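Local coordinates for flagellar protein FliT (Bordetella bronchiseptica, PDB 3H3M), which probably acts as a small helical chaperone of flagellar assembly, binding the filament-cap protein FliD before its export, at the interface of chains A and B. Coordinates in Å, arbitrary orientation; residue numbers count along the deposited sequence, not the author numbering. Chains: chain A/B, Flagellar protein FliT.

Contact 1: the interface of chains A and B. Residues chain A 43-44, 46-47, 91; chain B 92-93, 96-97, 100.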
# COMPACT_ATOMS: atom_id res chain seq x y z
N TRP A 43 1.41 -4.72 15.85
CA TRP A 43 0.83 -5.33 14.67
C TRP A 43 -0.68 -5.21 14.71
O TRP A 43 -1.27 -4.88 13.71
CB TRP A 43 1.33 -6.76 14.54
CG TRP A 43 2.83 -6.80 14.72
CD1 TRP A 43 3.54 -7.48 15.66
CD2 TRP A 43 3.79 -6.06 13.95
NE1 TRP A 43 4.88 -7.24 15.50
CE2 TRP A 43 5.06 -6.37 14.46
CE3 TRP A 43 3.70 -5.19 12.88
CZ2 TRP A 43 6.22 -5.87 13.94
CZ3 TRP A 43 4.85 -4.65 12.38
CH2 TRP A 43 6.11 -5.00 12.92
N ASP A 44 -1.26 -5.35 15.89
CA ASP A 44 -2.72 -5.33 16.06
C ASP A 44 -3.34 -3.95 15.85
O ASP A 44 -4.47 -3.85 15.36
CB ASP A 44 -3.13 -5.90 17.43
CG ASP A 44 -3.19 -7.42 17.44
OD1 ASP A 44 -3.41 -8.01 16.33
OD2 ASP A 44 -3.01 -8.04 18.51
N VAL A 46 -1.82 -1.79 13.77
CA VAL A 46 -1.67 -1.62 12.32
C VAL A 46 -2.91 -2.20 11.65
O VAL A 46 -3.52 -1.54 10.80
CB VAL A 46 -0.41 -2.30 11.76
CG1 VAL A 46 -0.45 -2.33 10.27
CG2 VAL A 46 0.85 -1.60 12.28
N LEU A 47 -3.28 -3.43 12.05
CA LEU A 47 -4.48 -4.09 11.52
C LEU A 47 -5.76 -3.32 11.83
O LEU A 47 -6.66 -3.26 11.03
CB LEU A 47 -4.65 -5.47 12.14
CG LEU A 47 -4.11 -6.67 11.37
CD1 LEU A 47 -4.51 -7.93 12.15
CD2 LEU A 47 -4.55 -6.70 9.90
N VAL A 91 5.88 -0.13 6.08
CA VAL A 91 5.21 -1.07 7.01
C VAL A 91 5.64 -2.51 6.74
O VAL A 91 6.04 -3.26 7.63
CB VAL A 91 3.61 -0.96 6.98
CG1 VAL A 91 2.98 -2.15 7.70
CG2 VAL A 91 3.06 0.38 7.66
N ARG B 92 -1.09 -7.27 4.22
CA ARG B 92 -1.07 -6.97 5.65
C ARG B 92 -2.05 -7.87 6.39
O ARG B 92 -1.72 -8.41 7.43
CB ARG B 92 -1.48 -5.52 5.90
CG ARG B 92 -0.41 -4.48 5.53
CD ARG B 92 -0.73 -3.12 6.16
NE ARG B 92 -1.97 -2.52 5.67
CZ ARG B 92 -2.08 -1.71 4.63
NH1 ARG B 92 -1.03 -1.36 3.94
NH2 ARG B 92 -3.26 -1.23 4.25
N ASP B 93 -3.25 -8.02 5.86
CA ASP B 93 -4.28 -8.87 6.47
C ASP B 93 -3.91 -10.36 6.58
O ASP B 93 -4.35 -11.01 7.51
CB ASP B 93 -5.61 -8.72 5.69
CG ASP B 93 -6.26 -7.34 5.93
OD1 ASP B 93 -5.95 -6.72 7.00
OD2 ASP B 93 -7.05 -6.88 5.09
N LEU B 96 -0.02 -10.03 9.14
CA LEU B 96 0.02 -9.47 10.49
C LEU B 96 -0.61 -10.29 11.60
O LEU B 96 -0.10 -10.28 12.74
CB LEU B 96 -0.57 -8.06 10.51
CG LEU B 96 0.17 -7.02 9.64
CD1 LEU B 96 -0.35 -5.62 9.91
CD2 LEU B 96 1.63 -7.12 9.96
N PRO B 97 -1.73 -10.98 11.32
CA PRO B 97 -2.20 -11.82 12.43
C PRO B 97 -1.19 -12.94 12.74
O PRO B 97 -1.02 -13.29 13.91
CB PRO B 97 -3.57 -12.36 11.96
CG PRO B 97 -3.94 -11.59 10.69
CD PRO B 97 -2.57 -11.13 10.12
N ALA B 100 1.44 -11.15 14.78
CA ALA B 100 0.99 -10.79 16.10
C ALA B 100 1.10 -12.00 17.01
O ALA B 100 1.61 -11.91 18.10
CB ALA B 100 -0.42 -10.27 16.06
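B:Leu96 lies at the apolar centre of this helix-to-helix patch, its two methyls parted over different residues of chain A. With CG anti to its carbonyl carbon (chi1 -62°) and CD1 anti to CA (chi2 -171°), CD1 presses on the CG1 methyl of A:Val46 at 3.3 Å, a tight contact in which the side chains cross nearly at right angles. A:Val46 suits the spot because its CG1, anti to the backbone N (chi1 169°), gives a short, stiff methyl. CD2 of B:Leu96 turns to CE3 on the benzo rim of A:Trp43, 4.1 Å off. A:Leu47 slides past B:Leu96 in the opposite direction, CG against CB at 3.9 Å, and its forked end straddles the next turns: CD1 meets ring carbon CG of B:Pro97 at 4.0 Å, while CD2 reaches carboxylate OD1 of B:Asp93 at 3.2 Å. Further out, the aliphatic CD of B:Arg92 passes A:Val91 CG1 at 4.1 Å, using the chain rather than the guanidinium. At the rim, carboxylate OD1 of A:Asp44 faces the small methyl CB of B:Ala100, and no polar pair bonds across. The first turns of A helix 43-63, with A:Val91 of helix 72-105, here lie against B helix 71-105.

Contact 2: the interface of chains A and B. Residues chain A 24, 60-61, 64-65, 77, 81; chain B 74, 77-78, 81.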
# COMPACT_ATOMS: atom_id res chain seq x y z
N TYR A 24 -7.42 11.46 -0.36
CA TYR A 24 -6.05 11.05 -0.49
C TYR A 24 -5.24 11.50 0.72
O TYR A 24 -4.36 10.80 1.21
CB TYR A 24 -5.41 11.61 -1.76
CG TYR A 24 -5.77 10.86 -3.03
CD1 TYR A 24 -6.50 11.47 -4.03
CD2 TYR A 24 -5.38 9.54 -3.23
CE1 TYR A 24 -6.84 10.80 -5.19
CE2 TYR A 24 -5.72 8.85 -4.39
CZ TYR A 24 -6.44 9.49 -5.37
OH TYR A 24 -6.80 8.86 -6.55
N LEU A 60 -13.17 6.95 -1.60
CA LEU A 60 -12.35 7.32 -2.74
C LEU A 60 -12.97 6.78 -4.01
O LEU A 60 -12.99 7.46 -5.03
CB LEU A 60 -10.95 6.71 -2.62
CG LEU A 60 -9.78 7.52 -3.19
CD1 LEU A 60 -8.58 6.63 -3.56
CD2 LEU A 60 -10.25 8.27 -4.36
N ARG A 61 -13.43 5.55 -3.94
CA ARG A 61 -13.93 4.88 -5.11
C ARG A 61 -15.26 5.47 -5.66
O ARG A 61 -15.54 5.40 -6.86
CB ARG A 61 -14.02 3.37 -4.82
CG ARG A 61 -13.06 2.61 -5.69
CD ARG A 61 -12.26 1.57 -4.99
NE ARG A 61 -12.92 0.30 -4.73
CZ ARG A 61 -13.51 -0.51 -5.60
NH1 ARG A 61 -13.67 -0.21 -6.87
NH2 ARG A 61 -14.02 -1.65 -5.14
N GLU A 64 -14.06 8.87 -7.54
CA GLU A 64 -13.10 8.70 -8.61
C GLU A 64 -13.51 7.60 -9.59
O GLU A 64 -14.16 6.62 -9.19
CB GLU A 64 -11.72 8.37 -8.01
CG GLU A 64 -10.98 9.57 -7.45
CD GLU A 64 -10.06 10.24 -8.47
OE1 GLU A 64 -10.49 10.47 -9.61
OE2 GLU A 64 -8.90 10.54 -8.12
N PRO A 65 -13.12 7.75 -10.88
CA PRO A 65 -12.33 8.90 -11.37
C PRO A 65 -13.11 10.15 -11.84
O PRO A 65 -14.38 10.23 -11.71
CB PRO A 65 -11.53 8.33 -12.57
CG PRO A 65 -12.03 6.95 -12.80
CD PRO A 65 -13.31 6.77 -11.96
N LYS A 77 -1.73 15.39 -5.56
CA LYS A 77 -2.27 14.03 -5.45
C LYS A 77 -1.11 13.09 -5.71
O LYS A 77 -0.87 12.20 -4.92
CB LYS A 77 -3.44 13.81 -6.43
CG LYS A 77 -3.81 12.37 -6.74
CD LYS A 77 -5.03 12.33 -7.71
CE LYS A 77 -5.01 11.14 -8.67
NZ LYS A 77 -4.63 11.55 -10.06
N LEU A 81 0.05 10.18 -3.20
CA LEU A 81 0.23 8.81 -3.60
C LEU A 81 1.64 8.30 -3.31
O LEU A 81 1.83 7.25 -2.73
CB LEU A 81 -0.09 8.64 -5.08
CG LEU A 81 -1.58 8.81 -5.40
CD1 LEU A 81 -1.89 8.38 -6.87
CD2 LEU A 81 -2.40 8.01 -4.41
N ARG B 74 -7.23 8.16 -17.18
CA ARG B 74 -7.38 8.40 -15.75
C ARG B 74 -8.21 7.29 -15.12
O ARG B 74 -7.95 6.91 -13.99
CB ARG B 74 -7.96 9.80 -15.45
CG ARG B 74 -7.13 10.98 -16.02
CD ARG B 74 -7.36 12.36 -15.29
NE ARG B 74 -8.78 12.65 -15.05
CZ ARG B 74 -9.66 12.97 -16.00
NH1 ARG B 74 -9.29 13.07 -17.28
NH2 ARG B 74 -10.92 13.21 -15.66
N LYS B 77 -5.51 4.47 -14.74
CA LYS B 77 -4.65 4.76 -13.60
C LYS B 77 -5.39 4.52 -12.29
O LYS B 77 -4.85 3.87 -11.39
CB LYS B 77 -4.19 6.23 -13.59
CG LYS B 77 -3.17 6.56 -12.47
CD LYS B 77 -2.96 8.07 -12.23
CE LYS B 77 -3.68 8.59 -10.96
NZ LYS B 77 -2.75 9.41 -10.10
N PHE B 78 -6.61 5.07 -12.18
CA PHE B 78 -7.37 4.93 -10.96
C PHE B 78 -7.63 3.46 -10.59
O PHE B 78 -7.43 3.08 -9.45
CB PHE B 78 -8.70 5.66 -10.99
CG PHE B 78 -9.42 5.49 -9.73
CD1 PHE B 78 -8.91 6.07 -8.56
CD2 PHE B 78 -10.51 4.63 -9.64
CE1 PHE B 78 -9.54 5.86 -7.32
CE2 PHE B 78 -11.14 4.42 -8.43
CZ PHE B 78 -10.67 5.03 -7.27
N LEU B 81 -4.40 1.89 -9.24
CA LEU B 81 -4.25 2.41 -7.90
C LEU B 81 -5.10 1.61 -6.91
O LEU B 81 -4.59 1.09 -5.93
CB LEU B 81 -4.67 3.87 -7.94
CG LEU B 81 -3.99 4.88 -7.04
CD1 LEU B 81 -5.02 5.35 -6.01
CD2 LEU B 81 -2.69 4.34 -6.37
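In this patch of the all-helical FliT family protein, the CB methylene of A:Glu64 lies over one face of the B:Phe78 ring, offset toward its rim and 3.6 Å from its centroid, a CH-pi contact. The phenyl, swung out with CG anti to the backbone N (chi1 180°), crosses A:Glu64 obliquely. Around its rim, A:Leu60 slides past in the opposite direction with CD1 at the ring edge, in plane, and A:Arg61 crosses at about a right angle, where A:Arg61 CG lies 3.7 Å from CZ of B:Phe78. The bend of A:Glu64 at chi2 (-91°) keeps CB against the ring while turning the carboxylate back to its own chain, where the A:Tyr24 hydroxyl OH donates to A:Glu64 OE2 at 3.1 Å from above the carboxylate plane. A:Tyr24, with A:Lys77 CG over one face, meets B:Leu81 tip to tip, CE2 to CD1 at 3.9 Å. Two lysines also point tip to tip, NZ of A:Lys77 and NZ of B:Lys77 lying 2.9 Å apart. Two ammonium groups would repel so close; a hydrogen bond would need one amine to be neutral, which the proximity may promote. A:Leu81 aims CD1 at the same B:Lys77 NZ, 3.5 Å away, which may make the surroundings of the amine less polar.

Contact 3: the interface of chains A and B. Residues chain A 43, 95, 98-99, 102-103; chain B 43, 95-96, 98-99, 102-103.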
# COMPACT_ATOMS: atom_id res chain seq x y z
N TRP A 43 1.41 -4.72 15.85
CA TRP A 43 0.83 -5.33 14.67
C TRP A 43 -0.68 -5.21 14.71
O TRP A 43 -1.27 -4.88 13.71
CB TRP A 43 1.33 -6.76 14.54
CG TRP A 43 2.83 -6.80 14.72
CD1 TRP A 43 3.54 -7.48 15.66
CD2 TRP A 43 3.79 -6.06 13.95
NE1 TRP A 43 4.88 -7.24 15.50
CE2 TRP A 43 5.06 -6.37 14.46
CE3 TRP A 43 3.70 -5.19 12.88
CZ2 TRP A 43 6.22 -5.87 13.94
CZ3 TRP A 43 4.85 -4.65 12.38
CH2 TRP A 43 6.11 -5.00 12.92
N ALA A 95 7.85 -5.20 9.21
CA ALA A 95 7.15 -6.38 9.71
C ALA A 95 7.69 -7.69 9.15
O ALA A 95 7.88 -8.68 9.87
CB ALA A 95 5.61 -6.25 9.39
N GLN A 98 10.79 -9.59 10.48
CA GLN A 98 10.44 -10.26 11.75
C GLN A 98 9.57 -11.50 11.56
O GLN A 98 9.74 -12.50 12.26
CB GLN A 98 9.73 -9.29 12.69
CG GLN A 98 10.58 -8.11 13.09
CD GLN A 98 9.80 -7.09 13.96
OE1 GLN A 98 9.26 -7.43 15.05
NE2 GLN A 98 9.76 -5.82 13.48
N LEU A 99 8.61 -11.42 10.65
CA LEU A 99 7.74 -12.57 10.37
C LEU A 99 8.56 -13.71 9.81
O LEU A 99 8.53 -14.80 10.36
CB LEU A 99 6.65 -12.18 9.38
CG LEU A 99 5.56 -13.19 9.09
CD1 LEU A 99 5.25 -14.15 10.28
CD2 LEU A 99 4.36 -12.35 8.65
N LEU A 102 10.77 -15.39 12.48
CA LEU A 102 10.04 -16.16 13.49
C LEU A 102 9.41 -17.38 12.87
O LEU A 102 9.29 -18.41 13.52
CB LEU A 102 8.96 -15.29 14.17
CG LEU A 102 9.42 -13.95 14.80
CD1 LEU A 102 8.21 -13.07 15.24
CD2 LEU A 102 10.44 -14.11 15.95
N SER A 103 9.00 -17.27 11.62
CA SER A 103 8.47 -18.42 10.91
C SER A 103 9.51 -19.49 10.77
O SER A 103 9.22 -20.63 11.06
CB SER A 103 7.94 -18.03 9.55
OG SER A 103 6.94 -17.07 9.72
N TRP B 43 7.32 -15.33 2.88
CA TRP B 43 7.59 -13.93 3.26
C TRP B 43 8.86 -13.34 2.68
O TRP B 43 8.90 -12.13 2.39
CB TRP B 43 7.61 -13.78 4.79
CG TRP B 43 6.40 -14.42 5.35
CD1 TRP B 43 6.35 -15.54 6.16
CD2 TRP B 43 5.04 -14.09 5.05
NE1 TRP B 43 5.03 -15.87 6.44
CE2 TRP B 43 4.21 -15.00 5.77
CE3 TRP B 43 4.45 -13.10 4.27
CZ2 TRP B 43 2.82 -14.94 5.72
CZ3 TRP B 43 3.04 -13.04 4.23
CH2 TRP B 43 2.25 -13.96 4.96
N ALA B 95 -0.42 -11.33 6.58
CA ALA B 95 0.87 -11.37 7.31
C ALA B 95 0.78 -11.04 8.79
O ALA B 95 1.43 -11.71 9.62
CB ALA B 95 1.90 -10.43 6.65
N LEU B 96 -0.02 -10.03 9.14
CA LEU B 96 0.02 -9.47 10.49
C LEU B 96 -0.61 -10.29 11.60
O LEU B 96 -0.10 -10.28 12.74
CB LEU B 96 -0.57 -8.06 10.51
CG LEU B 96 0.17 -7.02 9.64
CD1 LEU B 96 -0.35 -5.62 9.91
CD2 LEU B 96 1.63 -7.12 9.96
N GLN B 98 -0.51 -13.47 11.73
CA GLN B 98 0.52 -14.50 11.98
C GLN B 98 1.64 -13.92 12.81
O GLN B 98 2.09 -14.52 13.78
CB GLN B 98 1.07 -15.05 10.68
CG GLN B 98 -0.01 -15.68 9.79
CD GLN B 98 0.55 -16.74 8.82
OE1 GLN B 98 1.76 -16.77 8.52
NE2 GLN B 98 -0.33 -17.65 8.34
N LEU B 99 2.06 -12.71 12.46
CA LEU B 99 3.12 -12.02 13.19
C LEU B 99 2.67 -11.64 14.62
O LEU B 99 3.43 -11.78 15.56
CB LEU B 99 3.57 -10.79 12.39
CG LEU B 99 4.76 -9.96 12.86
CD1 LEU B 99 5.89 -10.88 13.40
CD2 LEU B 99 5.26 -8.90 11.77
N LEU B 102 2.84 -14.97 16.63
CA LEU B 102 4.23 -15.44 16.82
C LEU B 102 5.12 -14.55 17.73
O LEU B 102 5.90 -15.10 18.50
CB LEU B 102 4.93 -15.71 15.49
CG LEU B 102 4.20 -16.64 14.47
CD1 LEU B 102 5.08 -16.95 13.23
CD2 LEU B 102 3.68 -17.94 15.14
N SER B 103 5.03 -13.21 17.66
CA SER B 103 5.81 -12.32 18.59
C SER B 103 5.38 -12.52 20.03
O SER B 103 6.18 -12.39 20.95
CB SER B 103 5.64 -10.83 18.31
OG SER B 103 4.96 -10.57 17.11
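CG of A:Leu99 and CG of B:Leu99 both stand anti to the backbone N (chi1 -173° and -174°), which throws each isobutyl group across the steep crossing of two long, two-fold-related helices in this FliT family dimer. B:Leu99 reaches obliquely over the indole of A:Trp43, and A:Leu99 over that of B:Trp43. B:Leu99 spans the A:Trp43 ring system, CD2 sitting 3.8 Å from the centroid of the six-membered ring and CG over the five-membered one; A:Leu99 CG lies likewise 3.8 Å from the five-membered centroid of B:Trp43. Such CH-pi contacts suit a branched aliphatic against a broad flat surface. CD2 of B:Leu99 also abuts the small methyl CB of A:Ala95 at 3.6 Å and the carbonyl A:Ala95 O at 3.2 Å, so the alanine lets the helices come close. One turn on, A:Leu102 crosses B:Leu99 at about a right angle, CD1 to CD1 at 3.7 Å. The hydroxyl OG of A:Ser103 folds back to donate to the carbonyl A:Leu99 O at 2.8 Å, from above the carbonyl plane, satisfying a polar group beside the apolar seam; the poorly ordered B:Ser103 does the same. The side-chain amide NE2 of A:Gln98 lies in plane at the edge of its own chain's A:Trp43.

Contacts 1 and 3 are neighbours, their C-alpha centres about 8 Å apart, and share A:Trp43 and B:Leu96, so they form one continuous apolar region near the C-terminal ends of the long helices. Contact 2 lies towards the opposite ends of those helices, about 25 Å from contact 1 and 31 Å from contact 3. Helix 72-105 of chain A and helix 71-105 of chain B enter all three, and A helix 43-63 takes part in each as well. With two-fold twins of these patches, the pairing extends along most of the molecule, consistent with a dimer, although the structure alone does not prove that it forms in the cell.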